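Thioesterase domain-containing protein (PDB 1IXL) is of unknown function but may hydrolyse acyl-CoA thioesters. Local coordinates at residues 2-7 with 62-67; 58-63 with 119-124; 77-82 with 110-115; 85-90 with 105-110. One frame throughout, in Å; residues are numbered along the deposited sequence.

Contact 1 (2-7 with 62-67); sequences IPVEQR and AVNEPT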
loop_
_atom_site.group_PDB
_atom_site.type_symbol
_atom_site.label_atom_id
_atom_site.label_comp_id
_atom_site.label_asym_id
_atom_site.label_seq_id
_atom_site.Cartn_x
_atom_site.Cartn_y
_atom_site.Cartn_z
ATOM N N ILE A 2 -19.656 -3.521 2.483
ATOM C CA ILE A 2 -20.064 -3.811 1.115
ATOM C C ILE A 2 -18.777 -3.782 0.282
ATOM O O ILE A 2 -18.092 -2.753 0.209
ATOM C CB ILE A 2 -21.046 -2.759 0.554
ATOM C CG1 ILE A 2 -22.337 -2.761 1.374
ATOM C CG2 ILE A 2 -21.329 -3.052 -0.925
ATOM C CD1 ILE A 2 -23.369 -1.743 0.905
ATOM N N PRO A 3 -18.422 -4.919 -0.330
ATOM C CA PRO A 3 -17.214 -5.038 -1.162
ATOM C C PRO A 3 -17.344 -4.120 -2.366
ATOM O O PRO A 3 -18.449 -3.837 -2.820
ATOM C CB PRO A 3 -17.225 -6.507 -1.595
ATOM C CG PRO A 3 -18.040 -7.186 -0.512
ATOM C CD PRO A 3 -19.144 -6.199 -0.274
ATOM N N VAL A 4 -16.220 -3.640 -2.874
ATOM C CA VAL A 4 -16.263 -2.782 -4.040
ATOM C C VAL A 4 -15.220 -3.368 -4.962
ATOM O O VAL A 4 -14.209 -3.885 -4.489
ATOM C CB VAL A 4 -15.894 -1.333 -3.675
ATOM C CG1 VAL A 4 -16.112 -0.420 -4.861
ATOM C CG2 VAL A 4 -16.730 -0.879 -2.501
ATOM N N GLU A 5 -15.467 -3.327 -6.266
ATOM C CA GLU A 5 -14.491 -3.854 -7.201
ATOM C C GLU A 5 -13.322 -2.868 -7.292
ATOM O O GLU A 5 -13.468 -1.674 -6.989
ATOM C CB GLU A 5 -15.129 -4.060 -8.585
ATOM C CG GLU A 5 -16.040 -2.937 -9.028
ATOM C CD GLU A 5 -16.834 -3.280 -10.292
ATOM O OE1 GLU A 5 -17.383 -4.407 -10.375
ATOM O OE2 GLU A 5 -16.921 -2.419 -11.193
ATOM N N GLN A 6 -12.165 -3.374 -7.695
ATOM C CA GLN A 6 -10.992 -2.532 -7.829
ATOM C C GLN A 6 -11.160 -1.630 -9.048
ATOM O O GLN A 6 -11.301 -2.115 -10.179
ATOM C CB GLN A 6 -9.748 -3.390 -8.007
ATOM C CG GLN A 6 -8.494 -2.579 -7.876
ATOM C CD GLN A 6 -7.265 -3.430 -7.760
ATOM O OE1 GLN A 6 -7.328 -4.579 -7.323
ATOM N NE2 GLN A 6 -6.125 -2.865 -8.121
ATOM N N ARG A 7 -11.105 -0.319 -8.837
ATOM C CA ARG A 7 -11.291 0.608 -9.955
ATOM C C ARG A 7 -10.031 1.331 -10.441
ATOM O O ARG A 7 -10.104 2.166 -11.337
ATOM C CB ARG A 7 -12.341 1.650 -9.576
ATOM C CG ARG A 7 -13.708 1.075 -9.228
ATOM C CD ARG A 7 -14.600 2.200 -8.756
ATOM N NE ARG A 7 -14.844 3.181 -9.813
ATOM C CZ ARG A 7 -15.115 4.465 -9.590
ATOM N NH1 ARG A 7 -15.171 4.927 -8.345
ATOM N NH2 ARG A 7 -15.327 5.289 -10.609
ATOM N N ALA A 62 -7.448 2.368 -0.925
ATOM C CA ALA A 62 -8.316 2.914 0.101
ATOM C C ALA A 62 -9.101 4.068 -0.551
ATOM O O ALA A 62 -10.218 4.377 -0.134
ATOM C CB ALA A 62 -7.509 3.405 1.294
ATOM N N VAL A 63 -8.527 4.703 -1.574
ATOM C CA VAL A 63 -9.239 5.791 -2.266
ATOM C C VAL A 63 -10.031 5.157 -3.398
ATOM O O VAL A 63 -11.192 5.486 -3.617
ATOM C CB VAL A 63 -8.267 6.843 -2.818
ATOM C CG1 VAL A 63 -9.043 7.926 -3.597
ATOM C CG2 VAL A 63 -7.483 7.471 -1.647
ATOM N N ASN A 64 -9.376 4.262 -4.128
ATOM C CA ASN A 64 -9.999 3.493 -5.196
ATOM C C ASN A 64 -10.771 4.305 -6.226
ATOM O O ASN A 64 -11.921 4.007 -6.541
ATOM C CB ASN A 64 -10.916 2.430 -4.575
ATOM C CG ASN A 64 -11.342 1.365 -5.574
ATOM O OD1 ASN A 64 -10.578 0.995 -6.466
ATOM N ND2 ASN A 64 -12.569 0.853 -5.421
ATOM N N GLU A 65 -10.110 5.321 -6.759
ATOM C CA GLU A 65 -10.680 6.184 -7.778
ATOM C C GLU A 65 -9.736 5.958 -8.953
ATOM O O GLU A 65 -8.528 5.941 -8.767
ATOM C CB GLU A 65 -10.620 7.628 -7.294
ATOM C CG GLU A 65 -11.760 8.456 -7.752
ATOM C CD GLU A 65 -12.916 8.436 -6.780
ATOM O OE1 GLU A 65 -12.863 9.201 -5.788
ATOM O OE2 GLU A 65 -13.867 7.653 -7.006
ATOM N N PRO A 66 -10.264 5.778 -10.176
ATOM C CA PRO A 66 -9.419 5.539 -11.356
ATOM C C PRO A 66 -8.133 6.362 -11.506
ATOM O O PRO A 66 -7.040 5.806 -11.712
ATOM C CB PRO A 66 -10.377 5.777 -12.519
ATOM C CG PRO A 66 -11.706 5.283 -11.951
ATOM C CD PRO A 66 -11.694 5.843 -10.546
ATOM N N THR A 67 -8.273 7.679 -11.397
ATOM C CA THR A 67 -7.159 8.603 -11.543
ATOM C C THR A 67 -6.328 8.888 -10.279
ATOM O O THR A 67 -5.498 9.809 -10.290
ATOM C CB THR A 67 -7.671 9.959 -12.062
ATOM O OG1 THR A 67 -8.602 10.505 -11.114
ATOM C CG2 THR A 67 -8.365 9.787 -13.408
#

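Contact 2 (58-63 with 119-124); sequences AAMLAV and FYCYVL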
loop_
_atom_site.group_PDB
_atom_site.type_symbol
_atom_site.label_atom_id
_atom_site.label_comp_id
_atom_site.label_asym_id
_atom_site.label_seq_id
_atom_site.Cartn_x
_atom_site.Cartn_y
_atom_site.Cartn_z
ATOM N N ALA A 58 -1.805 -0.107 -1.137
ATOM C CA ALA A 58 -2.970 -0.195 -0.268
ATOM C C ALA A 58 -3.668 1.171 -0.177
ATOM O O ALA A 58 -4.912 1.274 -0.183
ATOM C CB ALA A 58 -2.549 -0.682 1.147
ATOM N N ALA A 59 -2.856 2.214 -0.094
ATOM C CA ALA A 59 -3.345 3.583 -0.011
ATOM C C ALA A 59 -4.150 3.944 -1.270
ATOM O O ALA A 59 -5.228 4.537 -1.173
ATOM C CB ALA A 59 -2.153 4.548 0.167
HETATM N N MSE A 60 -3.642 3.565 -2.441
HETATM C CA MSE A 60 -4.343 3.832 -3.686
HETATM C C MSE A 60 -5.700 3.116 -3.668
HETATM O O MSE A 60 -6.684 3.630 -4.207
HETATM C CB MSE A 60 -3.532 3.343 -4.898
HETATM C CG MSE A 60 -2.150 4.000 -5.099
HETATM SE SE MSE A 60 -2.190 5.779 -5.462
HETATM C CE MSE A 60 -2.371 6.376 -3.972
ATOM N N LEU A 61 -5.766 1.929 -3.062
ATOM C CA LEU A 61 -7.046 1.202 -3.022
ATOM C C LEU A 61 -7.981 1.695 -1.939
ATOM O O LEU A 61 -9.187 1.465 -2.016
ATOM C CB LEU A 61 -6.837 -0.320 -2.898
ATOM C CG LEU A 61 -6.082 -0.908 -4.101
ATOM C CD1 LEU A 61 -6.040 -2.437 -4.037
ATOM C CD2 LEU A 61 -6.750 -0.466 -5.378
ATOM N N ALA A 62 -7.448 2.368 -0.925
ATOM C CA ALA A 62 -8.316 2.914 0.101
ATOM C C ALA A 62 -9.101 4.068 -0.551
ATOM O O ALA A 62 -10.218 4.377 -0.134
ATOM C CB ALA A 62 -7.509 3.405 1.294
ATOM N N VAL A 63 -8.527 4.703 -1.574
ATOM C CA VAL A 63 -9.239 5.791 -2.266
ATOM C C VAL A 63 -10.031 5.157 -3.398
ATOM O O VAL A 63 -11.192 5.486 -3.617
ATOM C CB VAL A 63 -8.267 6.843 -2.818
ATOM C CG1 VAL A 63 -9.043 7.926 -3.597
ATOM C CG2 VAL A 63 -7.483 7.471 -1.647
ATOM N N PHE A 119 -0.025 8.836 3.660
ATOM C CA PHE A 119 0.079 8.960 2.212
ATOM C C PHE A 119 -0.918 10.026 1.734
ATOM O O PHE A 119 -2.122 9.927 1.996
ATOM C CB PHE A 119 -0.205 7.603 1.556
ATOM C CG PHE A 119 0.829 6.552 1.884
ATOM C CD1 PHE A 119 0.941 6.045 3.175
ATOM C CD2 PHE A 119 1.745 6.139 0.921
ATOM C CE1 PHE A 119 1.971 5.135 3.504
ATOM C CE2 PHE A 119 2.763 5.240 1.235
ATOM C CZ PHE A 119 2.877 4.742 2.519
ATOM N N TYR A 120 -0.397 11.045 1.054
ATOM C CA TYR A 120 -1.196 12.160 0.542
ATOM C C TYR A 120 -1.487 11.856 -0.913
ATOM O O TYR A 120 -0.605 11.947 -1.780
ATOM C CB TYR A 120 -0.424 13.481 0.711
ATOM C CG TYR A 120 -0.014 13.743 2.144
ATOM C CD1 TYR A 120 0.925 12.930 2.773
ATOM C CD2 TYR A 120 -0.591 14.780 2.887
ATOM C CE1 TYR A 120 1.281 13.133 4.098
ATOM C CE2 TYR A 120 -0.245 14.989 4.213
ATOM C CZ TYR A 120 0.692 14.161 4.812
ATOM O OH TYR A 120 1.048 14.334 6.124
ATOM N N CYS A 121 -2.745 11.491 -1.155
ATOM C CA CYS A 121 -3.232 11.070 -2.455
ATOM C C CYS A 121 -4.124 12.104 -3.151
ATOM O O CYS A 121 -4.865 12.852 -2.497
ATOM C CB CYS A 121 -4.014 9.757 -2.285
ATOM S SG CYS A 121 -3.227 8.557 -1.128
ATOM N N TYR A 122 -4.046 12.121 -4.483
ATOM C CA TYR A 122 -4.822 13.064 -5.282
ATOM C C TYR A 122 -5.630 12.386 -6.360
ATOM O O TYR A 122 -5.095 11.603 -7.136
ATOM C CB TYR A 122 -3.886 14.060 -5.971
ATOM C CG TYR A 122 -3.206 14.991 -5.011
ATOM C CD1 TYR A 122 -3.846 16.154 -4.567
ATOM C CD2 TYR A 122 -1.942 14.697 -4.516
ATOM C CE1 TYR A 122 -3.235 17.008 -3.647
ATOM C CE2 TYR A 122 -1.321 15.528 -3.598
ATOM C CZ TYR A 122 -1.968 16.681 -3.164
ATOM O OH TYR A 122 -1.367 17.476 -2.227
ATOM N N VAL A 123 -6.913 12.711 -6.418
ATOM C CA VAL A 123 -7.770 12.177 -7.455
ATOM C C VAL A 123 -7.758 13.269 -8.527
ATOM O O VAL A 123 -8.236 14.391 -8.300
ATOM C CB VAL A 123 -9.184 11.953 -6.909
ATOM C CG1 VAL A 123 -10.101 11.457 -8.010
ATOM C CG2 VAL A 123 -9.124 10.940 -5.759
ATOM N N LEU A 124 -7.194 12.940 -9.680
ATOM C CA LEU A 124 -7.049 13.890 -10.781
ATOM C C LEU A 124 -8.228 13.908 -11.739
ATOM O O LEU A 124 -8.977 12.938 -11.832
ATOM C CB LEU A 124 -5.770 13.561 -11.564
ATOM C CG LEU A 124 -4.534 13.266 -10.696
ATOM C CD1 LEU A 124 -3.364 12.792 -11.556
ATOM C CD2 LEU A 124 -4.141 14.508 -9.927
#

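Contact 3 (77-82 with 110-115); sequences FTKPVK and EEEVVL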
loop_
_atom_site.group_PDB
_atom_site.type_symbol
_atom_site.label_atom_id
_atom_site.label_comp_id
_atom_site.label_asym_id
_atom_site.label_seq_id
_atom_site.Cartn_x
_atom_site.Cartn_y
_atom_site.Cartn_z
ATOM N N PHE A 77 10.012 3.110 9.151
ATOM C CA PHE A 77 10.168 1.670 9.075
ATOM C C PHE A 77 10.431 1.311 10.529
ATOM O O PHE A 77 11.419 1.731 11.108
ATOM C CB PHE A 77 11.353 1.329 8.180
ATOM C CG PHE A 77 11.142 1.725 6.741
ATOM C CD1 PHE A 77 11.238 3.064 6.348
ATOM C CD2 PHE A 77 10.829 0.774 5.793
ATOM C CE1 PHE A 77 11.022 3.435 5.016
ATOM C CE2 PHE A 77 10.609 1.135 4.448
ATOM C CZ PHE A 77 10.708 2.471 4.074
ATOM N N THR A 78 9.540 0.536 11.112
ATOM C CA THR A 78 9.635 0.216 12.530
ATOM C C THR A 78 10.333 -1.095 12.878
ATOM O O THR A 78 10.922 -1.220 13.960
ATOM C CB THR A 78 8.225 0.242 13.145
ATOM O OG1 THR A 78 7.394 -0.691 12.453
ATOM C CG2 THR A 78 7.601 1.634 12.971
ATOM N N LYS A 79 10.257 -2.064 11.976
ATOM C CA LYS A 79 10.904 -3.380 12.172
ATOM C C LYS A 79 11.425 -3.897 10.842
ATOM O O LYS A 79 10.771 -3.719 9.815
ATOM C CB LYS A 79 9.916 -4.408 12.707
ATOM C CG LYS A 79 9.473 -4.203 14.136
ATOM C CD LYS A 79 8.540 -5.345 14.522
ATOM C CE LYS A 79 8.481 -5.537 16.032
ATOM N NZ LYS A 79 7.973 -4.313 16.703
ATOM N N PRO A 80 12.606 -4.553 10.840
ATOM C CA PRO A 80 13.174 -5.082 9.601
ATOM C C PRO A 80 12.333 -6.229 9.065
ATOM O O PRO A 80 11.736 -6.980 9.829
ATOM C CB PRO A 80 14.574 -5.525 10.027
ATOM C CG PRO A 80 14.331 -6.028 11.457
ATOM C CD PRO A 80 13.446 -4.913 12.004
ATOM N N VAL A 81 12.272 -6.359 7.745
ATOM C CA VAL A 81 11.490 -7.424 7.131
ATOM C C VAL A 81 12.469 -8.419 6.526
ATOM O O VAL A 81 13.451 -8.033 5.891
ATOM C CB VAL A 81 10.543 -6.852 6.020
ATOM C CG1 VAL A 81 9.893 -7.984 5.228
ATOM C CG2 VAL A 81 9.470 -5.992 6.660
ATOM N N LYS A 82 12.200 -9.702 6.733
ATOM C CA LYS A 82 13.076 -10.755 6.236
ATOM C C LYS A 82 12.387 -11.573 5.152
ATOM O O LYS A 82 11.184 -11.789 5.217
ATOM C CB LYS A 82 13.499 -11.641 7.428
ATOM C CG LYS A 82 13.480 -13.127 7.170
ATOM C CD LYS A 82 13.757 -13.933 8.446
ATOM C CE LYS A 82 15.211 -13.848 8.856
ATOM N NZ LYS A 82 16.120 -14.411 7.809
ATOM N N GLU A 110 1.863 -10.388 10.860
ATOM C CA GLU A 110 1.045 -10.953 11.924
ATOM C C GLU A 110 0.590 -9.753 12.763
ATOM O O GLU A 110 -0.106 -8.879 12.235
ATOM C CB GLU A 110 1.840 -11.979 12.730
ATOM C CG GLU A 110 2.349 -13.109 11.829
ATOM C CD GLU A 110 2.919 -14.273 12.592
ATOM O OE1 GLU A 110 3.832 -14.058 13.417
ATOM O OE2 GLU A 110 2.459 -15.415 12.363
ATOM N N GLU A 111 0.981 -9.662 14.030
ATOM C CA GLU A 111 0.532 -8.518 14.840
ATOM C C GLU A 111 1.509 -7.354 14.930
ATOM O O GLU A 111 1.156 -6.275 15.398
ATOM C CB GLU A 111 0.188 -8.968 16.269
ATOM C CG GLU A 111 -1.013 -9.888 16.377
ATOM C CD GLU A 111 -2.252 -9.287 15.755
ATOM O OE1 GLU A 111 -2.305 -9.201 14.505
ATOM O OE2 GLU A 111 -3.170 -8.896 16.514
ATOM N N GLU A 112 2.737 -7.568 14.486
ATOM C CA GLU A 112 3.750 -6.526 14.558
ATOM C C GLU A 112 3.665 -5.506 13.425
ATOM O O GLU A 112 3.424 -5.860 12.275
ATOM C CB GLU A 112 5.143 -7.138 14.496
ATOM C CG GLU A 112 5.356 -8.394 15.304
ATOM C CD GLU A 112 6.589 -9.145 14.826
ATOM O OE1 GLU A 112 6.437 -10.241 14.232
ATOM O OE2 GLU A 112 7.707 -8.629 15.024
ATOM N N VAL A 113 3.886 -4.245 13.762
ATOM C CA VAL A 113 3.914 -3.190 12.761
ATOM C C VAL A 113 5.356 -3.114 12.234
ATOM O O VAL A 113 6.303 -3.044 13.028
ATOM C CB VAL A 113 3.506 -1.838 13.381
ATOM C CG1 VAL A 113 3.737 -0.708 12.387
ATOM C CG2 VAL A 113 2.014 -1.890 13.785
ATOM N N VAL A 114 5.530 -3.172 10.911
ATOM C CA VAL A 114 6.863 -3.075 10.319
ATOM C C VAL A 114 7.018 -1.730 9.597
ATOM O O VAL A 114 8.128 -1.298 9.310
ATOM C CB VAL A 114 7.153 -4.246 9.321
ATOM C CG1 VAL A 114 7.042 -5.585 10.051
ATOM C CG2 VAL A 114 6.184 -4.205 8.126
ATOM N N LEU A 115 5.892 -1.085 9.283
ATOM C CA LEU A 115 5.925 0.226 8.646
ATOM C C LEU A 115 4.664 1.010 8.985
ATOM O O LEU A 115 3.588 0.437 9.076
ATOM C CB LEU A 115 6.031 0.103 7.109
ATOM C CG LEU A 115 6.010 1.458 6.351
ATOM C CD1 LEU A 115 6.851 1.343 5.082
ATOM C CD2 LEU A 115 4.561 1.890 6.000
HETATM O O HOH W 1 10.153 -2.236 7.740
#

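Contact 4 (85-90 with 105-110); sequences DKLVAK and VKVYRE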
loop_
_atom_site.group_PDB
_atom_site.type_symbol
_atom_site.label_atom_id
_atom_site.label_comp_id
_atom_site.label_asym_id
_atom_site.label_seq_id
_atom_site.Cartn_x
_atom_site.Cartn_y
_atom_site.Cartn_z
ATOM N N ASP A 85 8.791 -13.427 5.098
ATOM C CA ASP A 85 7.751 -12.775 5.889
ATOM C C ASP A 85 6.556 -12.541 4.970
ATOM O O ASP A 85 6.716 -12.284 3.780
ATOM C CB ASP A 85 8.212 -11.400 6.429
ATOM C CG ASP A 85 9.245 -11.502 7.539
ATOM O OD1 ASP A 85 9.535 -12.626 8.018
ATOM O OD2 ASP A 85 9.759 -10.441 7.947
ATOM N N LYS A 86 5.359 -12.656 5.527
ATOM C CA LYS A 86 4.136 -12.396 4.792
ATOM C C LYS A 86 3.686 -11.083 5.420
ATOM O O LYS A 86 3.583 -10.984 6.657
ATOM C CB LYS A 86 3.084 -13.469 5.062
ATOM C CG LYS A 86 1.735 -13.165 4.419
ATOM C CD LYS A 86 0.611 -13.880 5.146
ATOM C CE LYS A 86 -0.709 -13.167 4.942
ATOM N NZ LYS A 86 -0.982 -13.014 3.490
ATOM N N LEU A 87 3.435 -10.083 4.587
ATOM C CA LEU A 87 3.035 -8.768 5.078
ATOM C C LEU A 87 1.619 -8.393 4.673
ATOM O O LEU A 87 1.160 -8.789 3.609
ATOM C CB LEU A 87 3.980 -7.689 4.529
ATOM C CG LEU A 87 5.498 -7.900 4.668
ATOM C CD1 LEU A 87 6.243 -6.718 3.998
ATOM C CD2 LEU A 87 5.886 -8.003 6.150
ATOM N N VAL A 88 0.942 -7.633 5.531
ATOM C CA VAL A 88 -0.402 -7.154 5.224
ATOM C C VAL A 88 -0.481 -5.645 5.497
ATOM O O VAL A 88 -0.283 -5.195 6.614
ATOM C CB VAL A 88 -1.501 -7.832 6.068
ATOM C CG1 VAL A 88 -2.879 -7.253 5.679
ATOM C CG2 VAL A 88 -1.480 -9.340 5.861
ATOM N N ALA A 89 -0.779 -4.873 4.466
ATOM C CA ALA A 89 -0.909 -3.438 4.625
ATOM C C ALA A 89 -2.395 -3.102 4.796
ATOM O O ALA A 89 -3.224 -3.584 4.031
ATOM C CB ALA A 89 -0.345 -2.741 3.395
ATOM N N LYS A 90 -2.707 -2.299 5.814
ATOM C CA LYS A 90 -4.063 -1.842 6.097
ATOM C C LYS A 90 -4.090 -0.317 5.942
ATOM O O LYS A 90 -3.440 0.404 6.688
ATOM C CB LYS A 90 -4.479 -2.281 7.508
ATOM C CG LYS A 90 -4.443 -3.816 7.635
ATOM C CD LYS A 90 -4.975 -4.347 8.961
ATOM C CE LYS A 90 -4.660 -5.847 9.063
ATOM N NZ LYS A 90 -5.129 -6.398 10.370
ATOM N N VAL A 105 -1.451 4.346 6.671
ATOM C CA VAL A 105 -1.241 2.945 6.342
ATOM C C VAL A 105 -0.288 2.336 7.358
ATOM O O VAL A 105 0.687 2.964 7.787
ATOM C CB VAL A 105 -0.606 2.753 4.924
ATOM C CG1 VAL A 105 -0.464 1.282 4.628
ATOM C CG2 VAL A 105 -1.457 3.407 3.846
ATOM N N LYS A 106 -0.591 1.115 7.758
ATOM C CA LYS A 106 0.265 0.402 8.680
ATOM C C LYS A 106 0.464 -0.951 8.030
ATOM O O LYS A 106 -0.493 -1.554 7.540
ATOM C CB LYS A 106 -0.405 0.260 10.057
ATOM C CG LYS A 106 -0.226 1.491 10.929
ATOM C CD LYS A 106 -0.449 1.174 12.397
ATOM C CE LYS A 106 -1.779 1.694 12.883
ATOM N NZ LYS A 106 -1.782 3.180 12.818
ATOM N N VAL A 107 1.712 -1.400 7.970
ATOM C CA VAL A 107 1.982 -2.692 7.380
ATOM C C VAL A 107 2.320 -3.631 8.531
ATOM O O VAL A 107 3.165 -3.302 9.363
ATOM C CB VAL A 107 3.150 -2.629 6.399
ATOM C CG1 VAL A 107 3.413 -4.024 5.821
ATOM C CG2 VAL A 107 2.823 -1.629 5.269
ATOM N N TYR A 108 1.648 -4.783 8.565
ATOM C CA TYR A 108 1.839 -5.780 9.630
ATOM C C TYR A 108 2.465 -7.090 9.192
ATOM O O TYR A 108 2.343 -7.507 8.037
ATOM C CB TYR A 108 0.482 -6.161 10.262
ATOM C CG TYR A 108 -0.309 -5.014 10.861
ATOM C CD1 TYR A 108 -1.052 -4.147 10.050
ATOM C CD2 TYR A 108 -0.279 -4.771 12.230
ATOM C CE1 TYR A 108 -1.740 -3.055 10.596
ATOM C CE2 TYR A 108 -0.961 -3.693 12.790
ATOM C CZ TYR A 108 -1.687 -2.835 11.972
ATOM O OH TYR A 108 -2.342 -1.755 12.531
ATOM N N ARG A 109 3.130 -7.746 10.136
ATOM C CA ARG A 109 3.674 -9.085 9.910
ATOM C C ARG A 109 2.985 -9.721 11.115
ATOM O O ARG A 109 3.429 -9.560 12.243
ATOM C CB ARG A 109 5.192 -9.133 10.067
ATOM C CG ARG A 109 5.758 -10.549 9.915
ATOM C CD ARG A 109 7.259 -10.498 9.990
ATOM N NE ARG A 109 7.678 -9.865 11.228
ATOM C CZ ARG A 109 8.782 -9.136 11.344
ATOM N NH1 ARG A 109 9.563 -8.958 10.287
ATOM N NH2 ARG A 109 9.097 -8.581 12.506
ATOM N N GLU A 110 1.863 -10.388 10.860
ATOM C CA GLU A 110 1.045 -10.953 11.924
ATOM C C GLU A 110 0.590 -9.753 12.763
ATOM O O GLU A 110 -0.106 -8.879 12.235
ATOM C CB GLU A 110 1.840 -11.979 12.730
ATOM C CG GLU A 110 2.349 -13.109 11.829
ATOM C CD GLU A 110 2.919 -14.273 12.592
ATOM O OE1 GLU A 110 3.832 -14.058 13.417
ATOM O OE2 GLU A 110 2.459 -15.415 12.363
HETATM O O HOH W 2 1.301 -10.909 8.199
HETATM O O HOH W 3 -2.793 -7.587 11.976
#

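Contact 1 (2-7 with 62-67)
The N-terminal loop of this hot-dog fold is fastened to the C-terminal end of helix 48-63 through Asn64, the first residue to leave helical torsions, which it does with positive phi. Its CG stands anti to the backbone N (chi1 -166°), and both polar atoms of the buried carboxamide are taken by loop backbone. ND2 donates to Glu5 O at 3.1 Å, the acceptor lying near the amide plane. OD1 receives Arg7 N at 2.8 Å on a lone pair, along an almost straight N-H (167°). An alanine here would remove donor and acceptor together and would probably loosen the loop's hold on the helix end.

Arg7 then runs across the same amide at about a right angle. Its CB lies 3.6 Å from Asn64 OD1, CG passes Asn64 ND2, and CD lies near the backbone Asn64 O. A bend at chi3 (64°) brings the guanidinium to two further partners, NE and CZ running on past Pro66 CD. NH1 reaches Glu65 OE2 at 3.3 Å in a salt bridge whose hydrogen bond is weak; the guanidinium and carboxylate planes are steeply inclined. Glu65 OE1 has a long, weak ion pair with Lys101. At the other tip Pro66 comes over one guanidinium face, displaced toward the rim, with its CD 3.7 Å from Arg7 NH2.

Contact 2 (58-63 with 119-124)
Two successive bends fold the side chain of Met60, present as selenomethionine, toward the strand: chi2 is -64° and chi3 is 81°. Although its CB does not point at residues 119-124, the terminal methyl is thereby delivered to Cys121, with Met60 CE 3.7 Å from Cys121 SG. Cys121 in turn holds its SG anti to the carbonyl carbon, beside the backbone N. Val63 uses both branches: CG1, anti to the backbone N, goes to Val123, while CG2, beside that N, approaches Cys121 CB at 4.2 Å.

These residues, with Ala59, form part of the hot-dog core, in which the antiparallel sheet curls around helix 48-63. The local axes of helix and strand cross at -47° and come within 9.4 Å, a separation filled by small and medium apolar groups. Ala59, one helical turn before Val63, sets its CB 3.9 Å from Phe119 CB and obliquely to the phenyl ring. That methyl also touches Cys121 SG at 4.3 Å, so the sulfur is packed against carbon from two helix residues. At the far end the Val63 and Val123 side chains lie alongside, running in opposing senses, and Val63 CG1 stops 3.7 Å from Val123 CG2.

Strand alternation sends Tyr120 and Tyr122 away from the helix; the hydroxyl of Tyr120 is hydrogen-bonded to Glu74. On the inner face Phe119 also packs on Leu70, Val75 and Val105, and Cys121 on Val103, while Met60 additionally touches Val68 and His9.

Contact 3 (77-82 with 110-115)
A classic beta bulge, in which Val114 and Leu115 both face Val107 of the neighbouring strand, lies where strand 112-123 turns a corner beside the loop leaving strand 68-77. Its carbonyl at Val114 is the most heavily used acceptor of the contact, gripped by three donors. Thr78 N donates to Val114 O at 2.9 Å, bent to 148° and arriving above the carbonyl plane. Lys79 N adds a weak, long bond to Val114 O at 3.5 Å, and a water gives the same oxygen a third proton at 2.7 Å. That water spends its other hydrogen on Lys79 O at 2.6 Å, tying the two backbones together from the edge of the Phe77 ring, in whose plane it lies.

One residue back, Val113 O accepts from Thr78 OG1 at 2.7 Å, again from above the carbonyl plane. The hydroxyl can reach it because chi1 of 58° holds OG1 in the crowded position between backbone N and carbonyl carbon. Glu112 finds its strongest partner elsewhere, in a salt bridge from OE2 to Arg109. Lys79 crosses it at about a right angle, with NZ still 4.6 Å from Glu112 OE2, so any attraction there is probably weak and long-range.

Val81, Val114 and Leu115 close the inner side: Val81 CG2 meets Val114 CB at 3.9 Å, near Thr51 of helix 48-63. Phe77, at the exposed rim, forms an antiparallel non-hydrogen-bonded pair with Leu115, their side chains running the same way, and Leu115 CD1 makes a CH-pi contact over the phenyl face, 4.2 Å from the Phe77 ring centroid.

Contact 4 (85-90 with 105-110)
Arg109 NH1 and Asp85 OD2 meet at 2.8 Å in a salt bridge that closes one end of the strand pair. The arginine chain is extended through chi2 and bends at chi3, which brings NH1 to the carboxylate. The oxygen lies near the guanidinium plane, at its edge, but is itself approached from above the carboxylate plane, and the two flat groups stand 73° apart. Both charged groups have further partners: Lys82 N also donates to the carboxylate oxygen, while Pro80 O accepts from the same NH1. An alanine in place of Arg109 would strip away the guanidinium and would probably leave Asp85 and the loop carbonyl without the group that joins them.

Behind this lies the backbone of a beta hairpin, strands 86-97 and 100-109, at the middle of the hot-dog sheet. Val88 and Tyr108 form a hydrogen-bonded pair, with Tyr108 N reaching Val88 O at 2.8 Å along a nearly straight 174° line. Lys90 and Lys106 make the next such pair, Lys90 N to Lys106 O being 2.9 Å. The non-hydrogen-bonded pair between them turns its side chains inward, Ala89 CB lying 3.8 Å from Val107 CG2; these two rest on Leu54 and Ala55 of helix 48-63.

On the other face Lys90, extended beyond CG, crosses Tyr108 at about a right angle. Its NZ stands over the phenol ring, 4.9 Å from the Tyr108 centroid and 20° off the normal, a cation-pi contact. A water accepts from Lys90 NZ at 3.1 Å and donates to Glu110 O, while another links Lys86 O with Glu110 N.

From the N terminus, contact 1 closes the first long loop, bringing the opening residues to the end of helix 48-63. Contact 2 starts where contact 1 ends: the two share Ala62 and Val63, and the chain then returns through three strands and into strand 112-123, reaching residues 119-124, joined to contact 1 by a hydrogen bond from Thr67 to Leu124. Inside that loop nests contact 3, and inside contact 3 contact 4, the hairpin. These inner two share Glu110 and are bonded through Val107 with Val114 and Leu115. Contacts 1 and 3 lie on opposite sides of the chain's centre, about 26 Å apart between centres, whereas contacts 2 and 4 meet through Phe119, Val105, Ala58 and Ala89.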